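Local coordinates for adapter protein MecA 2 (Bacillus subtilis, PDB 3JTN), which acts as an adaptor that recognises unfolded and aggregated proteins and targets them to the ClpC protease, its C-terminal domain, the part in this structure, interacting with ClpC, at residues I67-L70 against Q71-K75. Residues are numbered along the deposited sequence; the frame is centred on the assembly and turned at random.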
ATOM      1  N   ILE A  67       9.691   3.879  -6.526  1.00 42.31           N
ATOM      2  CA  ILE A  67       8.506   4.736  -6.549  1.00 42.03           C
ATOM      3  C   ILE A  67       8.581   5.587  -7.807  1.00 39.97           C
ATOM      4  O   ILE A  67       7.558   6.027  -8.331  1.00 39.60           O
ATOM      5  CB  ILE A  67       8.423   5.661  -5.319  1.00 45.78           C
ATOM      6  CG1 ILE A  67       7.061   6.357  -5.257  1.00 47.60           C
ATOM      7  CG2 ILE A  67       9.543   6.697  -5.348  1.00 46.99           C
ATOM      8  CD1 ILE A  67       5.952   5.492  -4.689  1.00 47.76           C
ATOM      9  N   TYR A  68       9.807   5.812  -8.278  1.00 42.37           N
ATOM     10  CA  TYR A  68      10.032   6.515  -9.541  1.00 46.12           C
ATOM     11  C   TYR A  68       9.405   5.738 -10.694  1.00 46.70           C
ATOM     12  O   TYR A  68       8.627   6.283 -11.476  1.00 48.65           O
ATOM     13  CB  TYR A  68      11.525   6.734  -9.812  1.00 50.08           C
ATOM     14  CG  TYR A  68      11.766   7.358 -11.170  1.00 53.42           C
ATOM     15  CD1 TYR A  68      11.671   8.728 -11.346  1.00 56.92           C
ATOM     16  CD2 TYR A  68      12.032   6.570 -12.281  1.00 55.60           C
ATOM     17  CE1 TYR A  68      11.859   9.307 -12.590  1.00 63.00           C
ATOM     18  CE2 TYR A  68      12.225   7.133 -13.526  1.00 60.34           C
ATOM     19  CZ  TYR A  68      12.135   8.504 -13.678  1.00 64.07           C
ATOM     20  OH  TYR A  68      12.323   9.079 -14.916  1.00 68.33           O
ATOM     21  N   ARG A  69       9.749   4.459 -10.797  1.00 47.52           N
ATOM     22  CA  ARG A  69       9.173   3.606 -11.826  1.00 52.27           C
ATOM     23  C   ARG A  69       7.654   3.631 -11.745  1.00 50.21           C
ATOM     24  O   ARG A  69       6.960   3.661 -12.767  1.00 49.65           O
ATOM     25  CB  ARG A  69       9.664   2.170 -11.671  1.00 57.87           C
ATOM     26  CG  ARG A  69       9.392   1.300 -12.892  1.00 63.99           C
ATOM     27  CD  ARG A  69      10.310   1.690 -14.045  1.00 69.19           C
ATOM     28  NE  ARG A  69      10.240   0.748 -15.161  1.00 72.56           N
ATOM     29  CZ  ARG A  69       9.637   0.998 -16.320  1.00 73.84           C
ATOM     30  NH1 ARG A  69       9.043   2.166 -16.526  1.00 74.09           N
ATOM     31  NH2 ARG A  69       9.627   0.081 -17.279  1.00 73.78           N
ATOM     32  N   LEU A  70       7.144   3.618 -10.518  1.00 46.15           N
ATOM     33  CA  LEU A  70       5.705   3.611 -10.287  1.00 46.02           C
ATOM     34  C   LEU A  70       5.036   4.960 -10.575  1.00 46.06           C
ATOM     35  O   LEU A  70       3.905   5.003 -11.042  1.00 45.60           O
ATOM     36  CB  LEU A  70       5.386   3.158  -8.853  1.00 43.35           C
ATOM     37  CG  LEU A  70       5.489   1.653  -8.560  1.00 40.52           C
ATOM     38  CD1 LEU A  70       5.060   1.324  -7.128  1.00 37.46           C
ATOM     39  CD2 LEU A  70       4.671   0.845  -9.550  1.00 38.60           C
ATOM     40  N   GLN A  71       5.724   6.056 -10.296  1.00 49.52           N
ATOM     41  CA  GLN A  71       5.097   7.363 -10.447  1.00 56.33           C
ATOM     42  C   GLN A  71       5.203   7.936 -11.861  1.00 57.65           C
ATOM     43  O   GLN A  71       4.344   8.703 -12.292  1.00 58.64           O
ATOM     44  CB  GLN A  71       5.677   8.351  -9.444  1.00 61.31           C
ATOM     45  CG  GLN A  71       6.997   8.935  -9.877  1.00 68.05           C
ATOM     46  CD  GLN A  71       7.823   9.382  -8.699  1.00 70.31           C
ATOM     47  OE1 GLN A  71       8.918   9.923  -8.864  1.00 74.33           O
ATOM     48  NE2 GLN A  71       7.307   9.148  -7.494  1.00 67.54           N
ATOM     49  N   GLU A  72       6.250   7.576 -12.586  1.00 58.69           N
ATOM     50  CA  GLU A  72       6.404   8.102 -13.933  1.00 65.42           C
ATOM     51  C   GLU A  72       5.823   7.142 -14.964  1.00 65.38           C
ATOM     52  O   GLU A  72       5.470   7.548 -16.069  1.00 67.52           O
ATOM     53  CB  GLU A  72       7.871   8.418 -14.240  1.00 71.62           C
ATOM     54  CG  GLU A  72       8.134   8.834 -15.692  1.00 79.38           C
ATOM     55  CD  GLU A  72       7.514  10.178 -16.061  1.00 85.33           C
ATOM     56  OE1 GLU A  72       6.803  10.262 -17.093  1.00 87.48           O
ATOM     57  OE2 GLU A  72       7.745  11.154 -15.317  1.00 87.42           O
ATOM     58  N   TYR A  73       5.701   5.873 -14.594  1.00 64.07           N
ATOM     59  CA  TYR A  73       5.264   4.858 -15.548  1.00 66.17           C
ATOM     60  C   TYR A  73       4.047   4.031 -15.094  1.00 65.45           C
ATOM     61  O   TYR A  73       3.450   3.311 -15.892  1.00 63.47           O
ATOM     62  CB  TYR A  73       6.437   3.946 -15.917  1.00 66.40           C
ATOM     63  CG  TYR A  73       7.662   4.703 -16.384  1.00 68.59           C
ATOM     64  CD1 TYR A  73       7.851   4.999 -17.727  1.00 71.75           C
ATOM     65  CD2 TYR A  73       8.630   5.129 -15.481  1.00 67.84           C
ATOM     66  CE1 TYR A  73       8.971   5.694 -18.160  1.00 73.73           C
ATOM     67  CE2 TYR A  73       9.752   5.822 -15.903  1.00 69.16           C
ATOM     68  CZ  TYR A  73       9.918   6.101 -17.244  1.00 72.46           C
ATOM     69  OH  TYR A  73      11.030   6.793 -17.670  1.00 74.23           O
ATOM     70  N   GLY A  74       3.679   4.138 -13.821  1.00 65.21           N
ATOM     71  CA  GLY A  74       2.525   3.418 -13.307  1.00 62.59           C
ATOM     72  C   GLY A  74       1.270   4.273 -13.289  1.00 60.33           C
ATOM     73  O   GLY A  74       1.316   5.467 -13.583  1.00 62.93           O
ATOM     74  N   LYS A  75       0.143   3.661 -12.944  1.00 54.26           N
ATOM     75  CA  LYS A  75      -1.116   4.389 -12.833  1.00 54.56           C
ATOM     76  C   LYS A  75      -1.413   4.725 -11.371  1.00 49.91           C
ATOM     77  O   LYS A  75      -1.406   3.849 -10.501  1.00 47.76           O
ATOM     78  CB  LYS A  75      -2.265   3.581 -13.462  1.00 59.50           C
ATOM     79  CG  LYS A  75      -3.653   4.224 -13.365  1.00 62.38           C
ATOM     80  CD  LYS A  75      -3.714   5.599 -14.040  1.00 64.74           C
ATOM     81  CE  LYS A  75      -5.108   6.227 -13.913  1.00 62.47           C
ATOM     82  NZ  LYS A  75      -5.080   7.716 -13.972  1.00 61.04           N
TER
HETATM   83  O   HOH W   1      13.824   7.887 -16.572  1.00 43.92           O
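Arg-69 stands its guanidinium edge-on over one face of the Tyr-73 ring, four residues later and one turn on, in a cation-pi contact with CZ 4.5 Å from the centroid of the Tyr-73 ring. The two planes are 82° apart; NH1 is modelled too close to the ring, which makes the exact placing of the guanidinium doubtful. On the other face lies CG of Glu-72, and at the rim Tyr-68 CE2 meets Tyr-73 CE2 at 3.7 Å. The two tyrosine rings are turned obliquely, and one water joins their hydroxyls, 2.5 Å from Tyr-68 OH and 3.2 Å from Tyr-73 OH. With CG between backbone N and carbonyl carbon (chi1 81°), the otherwise extended Gln-71 runs back along the preceding turn, NE2 3.6 Å from Ile-67 CG1 and OE1 on the Tyr-68 side. Glu-72 N bonds Tyr-68 O at 2.9 Å, whereas Tyr-73 N to Arg-69 O and Gly-74 N to Leu-70 O are weak. These i to i+4 and i to i+5 contacts line the exposed side of a short surface helix; Ile-67 and Leu-70 pack its other side onto strands 3-7, 29-33 and 36-41, and Lys-75, backbone-bonded to His-32, opens strand 75-78, outermost in this chain's antiparallel sheet.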